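Long-range contacts in 5'-tyrosyl-DNA phosphodiesterase (Caenorhabditis elegans, PDB 4FVA), which is a magnesium-binding member of the endonuclease/exonuclease/phosphatase family, with a two-sheet fold like that of DNase I: residues A[53-58]-A[78-83]; A[123-128]-A[160-165]; A[30-35]-A[235-240]; A[15-20]-A[247-252]. All coordinates share one frame; numbering follows the deposited sequence.

Contact 1 (A[53-58]-A[78-83]); sequences VVDRDL and QYYTAI
Y80 sets one ring face over the carbonyl oxygen of V53, and this one side chain organises most of the contact. V53 O lies 3.5 Å above the ring plane, over its centre. The CG of Y80 lies between its own backbone N and carbonyl carbon (chi1 44°); the ring beyond it is placed by V53 O over its face and D55 OD1 at its edge. The same pair is also joined by two backbone hydrogen bonds, V53 N to Y80 O and Y80 N to V53 O, each 2.9 Å. V53 adds its CG1 methyl, 3.6 Å from Y80 CE1; a branched, strand-favouring residue fits here because its other methyl, CG2, faces A82 CB at 4.4 Å.

The far end of the ring is fixed by a carboxylate. Y80 OH donates to D55 OD1 over 2.6 Å, on the anti side of the carboxylate and 27° out of its plane, and the two side chains stand roughly at a right angle. D55 OD1 also accepts a weak bond from G76 N, so an acidic group suits the spot. L58 meets the phenol tip to tip, its CD2 3.5 Å from Y80 OH. Nearer the surface, a water takes the N-H of D55 and donates to Q78 O, while V54 CG1 packs on Y79 CB. The ring of Y79 leads away from segment 53-58, its OH hydrogen-bonded to R106 NH2.

A type II turn, D55 to L58, carries the chain onward. The arrangement is the antiparallel end of a strand pair in the DNase I-like fold, immediately after E52, a magnesium ligand.

Contact 2 (A[123-128]-A[160-165]); sequences LNTHLE and VFFGGD
L123 and F162 are paired, side chains on the same face, in two parallel strands whose axes differ by only 4°. The backbone bonds step from one strand to the other: L123 N to F161 O (2.8 Å), G163 N to L123 O (3.0 Å), T125 N to G163 O, and L127 N to D165 O (2.9 Å). The bond from D165 N to T125 O is weak, where the chain turns a corner at G164. The positive phi of G164 (131°) suits glycine, and a beta carbon there would collide with T125 O.

Apolar contacts gather on the face of L123 and F162. L123 CB meets the ring edge in plane, 3.8 Å from F162 CD1, while its CD1 reaches V160 CG1; T125 CG2 touches F162 CE1.

On the other face the groups are polar. H126 and D165 run side by side, ring and carboxylate 20° apart, without a hydrogen bond between them: H126 NE2 binds a malonate ion, and D165 OD2 accepts from N20 ND2.

The pair forms the two strands of a beta-alpha-beta crossover. Its connecting helix, 134-154, packs on V160 and F162, whereas N124 and H126 face strand 47-53 of the other sheet.

Contact 3 (A[30-35]-A[235-240]); sequences LTRMKA and QRIRSC
R32, whose side chain is crossed by I237 at about a right angle, has an NH1 gripped by two carbonyl oxygens, D25 O and R27 O. The chain bends at chi3 (41°), which places NE; NE donates to P244 O, and NH2 donates to D22 O. Arginine suits the spot because it can serve several carbonyls at once.

R32 meets the loop with CA and CG. I237 carries the apolar part: its CD1 comes down on the helix, 3.5 Å from A35 CB and 3.9 Å from R32 CA. Alanine at 35 is small enough to let the isoleucine approach closely, one turn beyond T31 on the same flank of the helix.

Threonine serves two ends here. T31 CG2, anti to the backbone N, meets the loop directly, 3.7 Å from C240 SG and equally far from S239 OG, and lies near I237 CG2. T31 OG1 reaches S239 OG through a water; no direct hydrogen bond joins the two segments.

A surface loop thus packs on helix 29-43, beside the metal site: R32 holds the backbone carbonyl of D22, a magnesium ligand, consistent with a second-shell role.

Contact 4 (A[15-20]-A[247-252]); sequences SVMSWN and HWAINA
V16 pairs with A252 and S18 with I250 as hydrogen-bonded antiparallel partners, the two strands running at 169° and M17 facing N251 between them. V16 N reaches A252 O over 2.6 Å, nearly straight, and S18 N reaches I250 O over 2.9 Å; each bond is returned by the partner's own N-H. On the face of S18, I250 CG1 packs against S18 CB at 3.8 Å, while S18 OG bonds to Q51 NE2 of the next strand. On the other face M17, its CG anti to the backbone N (chi1 177°) and its chain extended beyond, sets CE 3.5 Å from A249 CB.

These are neighbouring strands inside the six-stranded sheet of the DNase I-like fold, 13-20 flanked on its other side by 47-53 and 249-255 by the edge strand 226-232; they join sequence near the start of the chain to its last strand.

A249 CB lies over one face of W19, 3.5 Å from the centroid of the five-membered ring, a CH-pi contact that a small methyl suits. The indole also donates: W19 NE1 meets H247 O at 2.9 Å, in the ring plane but well above the carbonyl plane. Past the last bridge the strands part, and a water spans N20 N and W248 O.

N20 stacks on H247, amide and imidazole planes 6° apart, with N20 CB 3.8 Å from the centroid of the H247 ring. Both flat groups are fixed by outside partners: N20 ND2 donates to E52, its OD1 accepts from D22 N, and H247 ND1 bonds to D216 OD2.

Contacts 1 and 4 belong to one sheet and contact 2 to the other, and the loop ends of all three converge on the magnesium site of D22 and E52. Contacts 2 and 4, centres about 11 Å apart, are joined by the N20-D165 bond, 2.9 Å between ND2 and OD2. Contact 2 also packs on contact 1, with Y79 CE2 4.1 Å from H126 ND1. The side chains of N20, H126 and Y79 lie about 5, 7 and 8 Å from the magnesium ion and within about 6 Å of the malonate. Contact 3, about 17 Å from contacts 1 and 4 between centres, touches contact 1 where D57 O packs on M33 CG at 3.6 Å, and R32 comes within about 7 Å of the metal.

Contact 1 (A[53-58]-A[78-83])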
# COMPACT_ATOMS: atom_id res chain seq x y z
N VAL A 53 -5.37 -4.00 -8.61
CA VAL A 53 -6.55 -4.85 -8.47
C VAL A 53 -7.25 -4.82 -9.82
O VAL A 53 -7.33 -3.75 -10.44
CB VAL A 53 -7.48 -4.31 -7.39
CG1 VAL A 53 -8.65 -5.25 -7.17
CG2 VAL A 53 -6.69 -4.10 -6.08
N VAL A 54 -7.76 -5.96 -10.28
CA VAL A 54 -8.54 -6.05 -11.53
C VAL A 54 -9.91 -6.66 -11.30
O VAL A 54 -10.15 -7.32 -10.28
CB VAL A 54 -7.77 -6.86 -12.62
CG1 VAL A 54 -6.44 -6.19 -12.95
CG2 VAL A 54 -7.55 -8.31 -12.16
N ASP A 55 -10.84 -6.43 -12.23
CA ASP A 55 -12.20 -6.96 -12.08
C ASP A 55 -12.22 -8.48 -12.16
O ASP A 55 -12.97 -9.15 -11.45
CB ASP A 55 -13.12 -6.37 -13.15
CG ASP A 55 -13.37 -4.89 -12.95
OD1 ASP A 55 -13.30 -4.40 -11.80
OD2 ASP A 55 -13.59 -4.20 -13.97
N ARG A 56 -11.40 -9.01 -13.05
CA ARG A 56 -11.37 -10.45 -13.29
C ARG A 56 -10.87 -11.24 -12.08
O ARG A 56 -9.78 -10.98 -11.55
CB ARG A 56 -10.50 -10.77 -14.50
CG ARG A 56 -10.32 -12.26 -14.78
CD ARG A 56 -9.37 -12.46 -15.95
NE ARG A 56 -8.71 -13.77 -15.88
CZ ARG A 56 -7.47 -13.99 -16.30
NH1 ARG A 56 -6.76 -13.00 -16.83
NH2 ARG A 56 -6.93 -15.20 -16.18
N ASP A 57 -11.67 -12.22 -11.66
CA ASP A 57 -11.30 -13.09 -10.55
C ASP A 57 -11.14 -12.31 -9.25
O ASP A 57 -10.30 -12.63 -8.41
CB ASP A 57 -10.00 -13.86 -10.87
CG ASP A 57 -10.20 -14.92 -11.96
OD1 ASP A 57 -11.33 -15.43 -12.07
OD2 ASP A 57 -9.23 -15.24 -12.69
N LEU A 58 -11.97 -11.29 -9.08
CA LEU A 58 -11.91 -10.45 -7.89
C LEU A 58 -12.61 -11.11 -6.69
O LEU A 58 -12.39 -10.72 -5.53
CB LEU A 58 -12.51 -9.08 -8.21
CG LEU A 58 -12.48 -8.02 -7.12
CD1 LEU A 58 -11.04 -7.62 -6.79
CD2 LEU A 58 -13.26 -6.81 -7.60
N GLN A 78 -9.31 -0.62 -16.15
CA GLN A 78 -8.42 -1.77 -16.42
C GLN A 78 -7.80 -2.33 -15.12
O GLN A 78 -7.73 -3.55 -14.92
CB GLN A 78 -7.32 -1.38 -17.40
CG GLN A 78 -6.43 -2.55 -17.85
CD GLN A 78 -5.17 -2.09 -18.54
OE1 GLN A 78 -5.00 -0.90 -18.82
NE2 GLN A 78 -4.24 -3.02 -18.80
N TYR A 79 -7.29 -1.43 -14.28
CA TYR A 79 -6.82 -1.81 -12.94
C TYR A 79 -6.93 -0.61 -12.00
O TYR A 79 -7.06 0.53 -12.45
CB TYR A 79 -5.40 -2.39 -12.99
CG TYR A 79 -4.36 -1.45 -13.55
CD1 TYR A 79 -4.34 -1.15 -14.91
CD2 TYR A 79 -3.39 -0.89 -12.73
CE1 TYR A 79 -3.37 -0.29 -15.43
CE2 TYR A 79 -2.43 -0.03 -13.24
CZ TYR A 79 -2.43 0.26 -14.59
OH TYR A 79 -1.46 1.11 -15.10
N TYR A 80 -6.92 -0.86 -10.69
CA TYR A 80 -7.23 0.21 -9.75
C TYR A 80 -6.72 -0.17 -8.36
O TYR A 80 -6.04 -1.20 -8.20
CB TYR A 80 -8.75 0.47 -9.74
CG TYR A 80 -9.60 -0.80 -9.72
CD1 TYR A 80 -9.97 -1.39 -8.52
CD2 TYR A 80 -10.00 -1.41 -10.91
CE1 TYR A 80 -10.73 -2.57 -8.50
CE2 TYR A 80 -10.76 -2.58 -10.89
CZ TYR A 80 -11.12 -3.15 -9.69
OH TYR A 80 -11.87 -4.32 -9.69
N THR A 81 -6.98 0.67 -7.36
CA THR A 81 -6.50 0.37 -6.02
C THR A 81 -7.67 0.11 -5.07
O THR A 81 -8.83 0.34 -5.42
CB THR A 81 -5.61 1.49 -5.47
OG1 THR A 81 -6.38 2.70 -5.36
CG2 THR A 81 -4.43 1.73 -6.40
N ALA A 82 -7.37 -0.36 -3.87
CA ALA A 82 -8.41 -0.57 -2.88
C ALA A 82 -7.88 -0.24 -1.49
O ALA A 82 -6.68 -0.41 -1.22
CB ALA A 82 -8.94 -2.00 -2.93
N ILE A 83 -8.77 0.23 -0.62
CA ILE A 83 -8.44 0.38 0.79
C ILE A 83 -9.48 -0.42 1.56
O ILE A 83 -10.69 -0.23 1.36
CB ILE A 83 -8.48 1.87 1.22
CG1 ILE A 83 -7.48 2.69 0.38
CG2 ILE A 83 -8.17 2.01 2.74
CD1 ILE A 83 -7.48 4.17 0.72
O HOH W 1 -10.53 -4.82 -14.38

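Contact 2 (A[123-128]-A[160-165])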
# COMPACT_ATOMS: atom_id res chain seq x y z
N LEU A 123 -4.06 7.34 2.69
CA LEU A 123 -3.76 7.74 1.32
C LEU A 123 -2.99 6.63 0.60
O LEU A 123 -1.85 6.33 0.95
CB LEU A 123 -2.96 9.04 1.31
CG LEU A 123 -3.63 10.28 1.93
CD1 LEU A 123 -3.47 10.31 3.45
CD2 LEU A 123 -3.07 11.55 1.30
N ASN A 124 -3.63 6.04 -0.40
CA ASN A 124 -3.11 4.90 -1.13
C ASN A 124 -2.92 5.26 -2.60
O ASN A 124 -3.83 5.82 -3.24
CB ASN A 124 -4.11 3.72 -1.00
CG ASN A 124 -3.63 2.45 -1.69
OD1 ASN A 124 -2.44 2.26 -1.92
ND2 ASN A 124 -4.58 1.56 -2.02
N THR A 125 -1.74 4.95 -3.14
CA THR A 125 -1.46 5.28 -4.52
C THR A 125 -0.60 4.24 -5.19
O THR A 125 0.03 3.42 -4.53
CB THR A 125 -0.79 6.67 -4.67
OG1 THR A 125 -0.80 7.06 -6.06
CG2 THR A 125 0.66 6.62 -4.17
N HIS A 126 -0.61 4.26 -6.51
CA HIS A 126 0.27 3.44 -7.32
C HIS A 126 0.93 4.40 -8.30
O HIS A 126 0.35 4.71 -9.34
CB HIS A 126 -0.56 2.40 -8.08
CG HIS A 126 0.25 1.47 -8.92
ND1 HIS A 126 -0.33 0.57 -9.80
CD2 HIS A 126 1.59 1.30 -9.04
CE1 HIS A 126 0.62 -0.11 -10.41
NE2 HIS A 126 1.80 0.30 -9.97
N LEU A 127 2.13 4.89 -7.98
CA LEU A 127 2.73 5.96 -8.80
C LEU A 127 3.20 5.47 -10.18
O LEU A 127 3.45 4.28 -10.37
CB LEU A 127 3.88 6.64 -8.05
CG LEU A 127 3.47 7.29 -6.72
CD1 LEU A 127 4.63 8.12 -6.14
CD2 LEU A 127 2.20 8.12 -6.89
N GLU A 128 3.31 6.40 -11.13
CA GLU A 128 3.65 6.05 -12.51
C GLU A 128 4.78 5.03 -12.59
O GLU A 128 5.78 5.11 -11.87
CB GLU A 128 3.98 7.31 -13.33
CG GLU A 128 3.54 7.24 -14.80
CD GLU A 128 2.05 7.50 -15.01
OE1 GLU A 128 1.32 7.73 -14.01
OE2 GLU A 128 1.61 7.49 -16.17
N VAL A 160 -1.94 9.93 10.10
CA VAL A 160 -1.96 9.97 8.64
C VAL A 160 -1.04 8.87 8.10
O VAL A 160 0.15 8.80 8.44
CB VAL A 160 -1.51 11.35 8.10
CG1 VAL A 160 -1.55 11.37 6.59
CG2 VAL A 160 -2.39 12.47 8.67
N PHE A 161 -1.59 7.99 7.25
CA PHE A 161 -0.80 6.96 6.58
C PHE A 161 -0.80 7.19 5.07
O PHE A 161 -1.85 7.20 4.43
CB PHE A 161 -1.33 5.55 6.89
CG PHE A 161 -1.24 5.18 8.35
CD1 PHE A 161 -0.01 4.99 8.95
CD2 PHE A 161 -2.39 5.06 9.13
CE1 PHE A 161 0.09 4.67 10.30
CE2 PHE A 161 -2.31 4.74 10.49
CZ PHE A 161 -1.06 4.54 11.07
N PHE A 162 0.39 7.36 4.51
CA PHE A 162 0.52 7.49 3.06
C PHE A 162 1.48 6.47 2.47
O PHE A 162 2.60 6.31 2.98
CB PHE A 162 0.99 8.88 2.68
CG PHE A 162 1.51 8.95 1.28
CD1 PHE A 162 0.64 8.87 0.19
CD2 PHE A 162 2.87 9.03 1.04
CE1 PHE A 162 1.12 8.90 -1.11
CE2 PHE A 162 3.36 9.07 -0.26
CZ PHE A 162 2.49 9.00 -1.34
N GLY A 163 1.06 5.78 1.41
CA GLY A 163 1.94 4.86 0.73
C GLY A 163 1.28 4.05 -0.38
O GLY A 163 0.27 4.47 -0.97
N GLY A 164 1.85 2.88 -0.64
CA GLY A 164 1.41 2.01 -1.70
C GLY A 164 2.61 1.58 -2.51
O GLY A 164 3.74 1.50 -2.00
N ASP A 165 2.37 1.32 -3.78
CA ASP A 165 3.46 1.02 -4.70
C ASP A 165 3.91 2.34 -5.29
O ASP A 165 3.26 2.87 -6.18
CB ASP A 165 3.00 0.08 -5.81
CG ASP A 165 4.13 -0.28 -6.77
OD1 ASP A 165 5.24 0.30 -6.64
OD2 ASP A 165 3.91 -1.13 -7.66

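Contact 3 (A[30-35]-A[235-240])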
# COMPACT_ATOMS: atom_id res chain seq x y z
N LEU A 30 -6.77 -16.52 -10.49
CA LEU A 30 -7.73 -16.91 -9.46
C LEU A 30 -7.03 -17.57 -8.28
O LEU A 30 -7.26 -17.20 -7.13
CB LEU A 30 -8.83 -17.83 -10.02
CG LEU A 30 -9.88 -18.26 -8.98
CD1 LEU A 30 -10.55 -17.06 -8.34
CD2 LEU A 30 -10.96 -19.11 -9.64
N THR A 31 -6.15 -18.52 -8.55
CA THR A 31 -5.43 -19.18 -7.47
C THR A 31 -4.65 -18.15 -6.65
O THR A 31 -4.61 -18.22 -5.41
CB THR A 31 -4.49 -20.28 -8.00
OG1 THR A 31 -5.27 -21.30 -8.64
CG2 THR A 31 -3.69 -20.90 -6.88
N ARG A 32 -4.01 -17.21 -7.35
CA ARG A 32 -3.21 -16.18 -6.69
C ARG A 32 -4.08 -15.24 -5.84
O ARG A 32 -3.69 -14.87 -4.73
CB ARG A 32 -2.35 -15.41 -7.70
CG ARG A 32 -1.22 -16.24 -8.37
CD ARG A 32 -0.59 -15.53 -9.58
NE ARG A 32 -0.43 -14.12 -9.29
CZ ARG A 32 -0.90 -13.12 -10.03
NH1 ARG A 32 -1.49 -13.36 -11.19
NH2 ARG A 32 -0.72 -11.87 -9.61
N MET A 33 -5.25 -14.86 -6.35
CA MET A 33 -6.12 -13.97 -5.57
C MET A 33 -6.66 -14.69 -4.33
O MET A 33 -6.79 -14.09 -3.27
CB MET A 33 -7.27 -13.40 -6.41
CG MET A 33 -6.83 -12.48 -7.57
SD MET A 33 -5.79 -11.10 -7.05
CE MET A 33 -4.18 -11.87 -7.17
N LYS A 34 -6.96 -15.98 -4.46
CA LYS A 34 -7.32 -16.79 -3.30
C LYS A 34 -6.19 -16.81 -2.28
O LYS A 34 -6.42 -16.74 -1.09
CB LYS A 34 -7.67 -18.23 -3.71
CG LYS A 34 -8.99 -18.37 -4.46
CD LYS A 34 -9.22 -19.83 -4.86
CE LYS A 34 -10.56 -20.02 -5.57
NZ LYS A 34 -10.77 -21.42 -6.06
N ALA A 35 -4.95 -16.94 -2.76
CA ALA A 35 -3.78 -16.91 -1.87
C ALA A 35 -3.64 -15.54 -1.19
O ALA A 35 -3.31 -15.46 0.00
CB ALA A 35 -2.50 -17.28 -2.62
N GLN A 235 5.93 -16.69 0.31
CA GLN A 235 5.92 -18.13 0.11
C GLN A 235 5.27 -18.49 -1.23
O GLN A 235 4.25 -17.91 -1.62
CB GLN A 235 5.21 -18.82 1.27
CG GLN A 235 5.11 -20.32 1.16
CD GLN A 235 4.41 -20.92 2.36
OE1 GLN A 235 4.10 -20.22 3.32
NE2 GLN A 235 4.13 -22.22 2.30
N ARG A 236 5.89 -19.43 -1.93
CA ARG A 236 5.35 -19.91 -3.20
C ARG A 236 4.04 -20.67 -2.99
O ARG A 236 3.89 -21.40 -2.01
CB ARG A 236 6.39 -20.82 -3.87
CG ARG A 236 6.29 -20.88 -5.38
CD ARG A 236 7.38 -21.77 -5.97
NE ARG A 236 8.68 -21.12 -6.04
CZ ARG A 236 9.02 -20.22 -6.97
NH1 ARG A 236 8.13 -19.85 -7.87
NH2 ARG A 236 10.23 -19.67 -6.98
N ILE A 237 3.10 -20.53 -3.91
CA ILE A 237 1.87 -21.31 -3.83
C ILE A 237 2.15 -22.70 -4.37
O ILE A 237 2.66 -22.84 -5.48
CB ILE A 237 0.73 -20.64 -4.63
CG1 ILE A 237 0.47 -19.20 -4.14
CG2 ILE A 237 -0.54 -21.46 -4.54
CD1 ILE A 237 -0.29 -18.33 -5.15
N ARG A 238 1.81 -23.74 -3.61
CA ARG A 238 2.18 -25.09 -4.03
C ARG A 238 1.48 -25.56 -5.29
O ARG A 238 2.12 -26.12 -6.18
CB ARG A 238 1.97 -26.11 -2.90
CG ARG A 238 2.52 -27.51 -3.27
CD ARG A 238 2.24 -28.55 -2.17
NE ARG A 238 2.76 -29.88 -2.50
CZ ARG A 238 2.02 -30.88 -2.97
NH1 ARG A 238 0.72 -30.70 -3.17
NH2 ARG A 238 2.57 -32.06 -3.24
N SER A 239 0.17 -25.35 -5.39
CA SER A 239 -0.59 -25.91 -6.50
C SER A 239 -0.17 -25.38 -7.88
O SER A 239 -0.28 -26.08 -8.89
CB SER A 239 -2.09 -25.69 -6.28
OG SER A 239 -2.42 -24.31 -6.30
N CYS A 240 0.32 -24.14 -7.92
CA CYS A 240 0.66 -23.53 -9.21
C CYS A 240 2.11 -23.05 -9.24
O CYS A 240 2.54 -22.48 -10.24
CB CYS A 240 -0.29 -22.38 -9.54
SG CYS A 240 -0.30 -21.06 -8.31
O HOH W 2 -3.82 -24.07 -9.27

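Contact 4 (A[15-20]-A[247-252])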
# COMPACT_ATOMS: atom_id res chain seq x y z
N SER A 15 -2.24 -1.81 12.64
CA SER A 15 -1.39 -2.41 11.61
C SER A 15 -1.85 -2.05 10.20
O SER A 15 -3.05 -2.11 9.88
CB SER A 15 -1.32 -3.94 11.77
OG SER A 15 -2.62 -4.51 11.66
N VAL A 16 -0.90 -1.67 9.35
CA VAL A 16 -1.21 -1.30 7.99
C VAL A 16 -0.39 -2.17 7.06
O VAL A 16 0.84 -2.26 7.19
CB VAL A 16 -0.92 0.17 7.70
CG1 VAL A 16 -1.34 0.52 6.26
CG2 VAL A 16 -1.64 1.07 8.71
N MET A 17 -1.08 -2.81 6.12
CA MET A 17 -0.46 -3.68 5.14
C MET A 17 -0.71 -3.09 3.76
O MET A 17 -1.80 -2.55 3.52
CB MET A 17 -1.05 -5.09 5.23
CG MET A 17 -0.51 -6.07 4.20
SD MET A 17 -1.07 -7.72 4.61
CE MET A 17 -0.79 -8.58 3.07
N SER A 18 0.29 -3.16 2.88
CA SER A 18 0.15 -2.66 1.50
C SER A 18 0.71 -3.68 0.52
O SER A 18 1.78 -4.26 0.77
CB SER A 18 0.86 -1.32 1.33
OG SER A 18 0.74 -0.86 -0.00
N TRP A 19 0.02 -3.89 -0.60
CA TRP A 19 0.39 -4.96 -1.52
C TRP A 19 -0.04 -4.67 -2.94
O TRP A 19 -1.23 -4.46 -3.22
CB TRP A 19 -0.25 -6.27 -1.06
CG TRP A 19 0.47 -7.52 -1.48
CD1 TRP A 19 1.56 -7.62 -2.31
CD2 TRP A 19 0.14 -8.86 -1.07
NE1 TRP A 19 1.93 -8.94 -2.43
CE2 TRP A 19 1.08 -9.72 -1.68
CE3 TRP A 19 -0.84 -9.41 -0.24
CZ2 TRP A 19 1.07 -11.10 -1.48
CZ3 TRP A 19 -0.86 -10.79 -0.04
CH2 TRP A 19 0.10 -11.62 -0.67
N ASN A 20 0.93 -4.67 -3.85
CA ASN A 20 0.62 -4.68 -5.27
C ASN A 20 0.38 -6.13 -5.63
O ASN A 20 1.32 -6.94 -5.58
CB ASN A 20 1.75 -4.06 -6.08
CG ASN A 20 1.52 -4.15 -7.58
OD1 ASN A 20 0.92 -5.11 -8.06
ND2 ASN A 20 1.98 -3.14 -8.32
N HIS A 247 5.36 -8.73 -6.27
CA HIS A 247 5.75 -7.92 -5.10
C HIS A 247 5.53 -8.67 -3.77
O HIS A 247 4.57 -9.42 -3.64
CB HIS A 247 4.92 -6.62 -5.00
CG HIS A 247 5.20 -5.62 -6.08
ND1 HIS A 247 5.79 -4.40 -5.83
CD2 HIS A 247 4.94 -5.64 -7.41
CE1 HIS A 247 5.90 -3.72 -6.96
NE2 HIS A 247 5.39 -4.45 -7.93
N TRP A 248 6.40 -8.43 -2.79
CA TRP A 248 6.11 -8.83 -1.42
C TRP A 248 5.14 -7.81 -0.84
O TRP A 248 5.14 -6.65 -1.26
CB TRP A 248 7.37 -8.86 -0.56
CG TRP A 248 8.53 -9.66 -1.11
CD1 TRP A 248 9.86 -9.33 -1.04
CD2 TRP A 248 8.46 -10.90 -1.81
NE1 TRP A 248 10.62 -10.31 -1.64
CE2 TRP A 248 9.79 -11.28 -2.12
CE3 TRP A 248 7.41 -11.74 -2.20
CZ2 TRP A 248 10.08 -12.46 -2.82
CZ3 TRP A 248 7.71 -12.92 -2.89
CH2 TRP A 248 9.03 -13.26 -3.19
N ALA A 249 4.33 -8.21 0.13
CA ALA A 249 3.51 -7.23 0.83
C ALA A 249 4.33 -6.59 1.94
O ALA A 249 5.23 -7.22 2.49
CB ALA A 249 2.25 -7.90 1.41
N ILE A 250 4.06 -5.33 2.25
CA ILE A 250 4.65 -4.72 3.43
C ILE A 250 3.59 -4.67 4.52
O ILE A 250 2.40 -4.53 4.24
CB ILE A 250 5.29 -3.33 3.18
CG1 ILE A 250 4.27 -2.31 2.68
CG2 ILE A 250 6.46 -3.45 2.18
CD1 ILE A 250 4.89 -0.92 2.49
N ASN A 251 4.04 -4.82 5.76
CA ASN A 251 3.15 -4.92 6.91
C ASN A 251 3.73 -4.13 8.08
O ASN A 251 4.72 -4.52 8.68
CB ASN A 251 2.98 -6.40 7.27
CG ASN A 251 2.05 -6.60 8.46
OD1 ASN A 251 1.08 -5.87 8.62
ND2 ASN A 251 2.37 -7.57 9.31
N ALA A 252 3.14 -2.98 8.38
CA ALA A 252 3.69 -2.13 9.44
C ALA A 252 2.71 -2.00 10.60
O ALA A 252 1.52 -1.71 10.40
CB ALA A 252 4.05 -0.75 8.88
O HOH W 3 -1.12 -6.77 10.64
O HOH W 4 3.59 -4.64 -2.63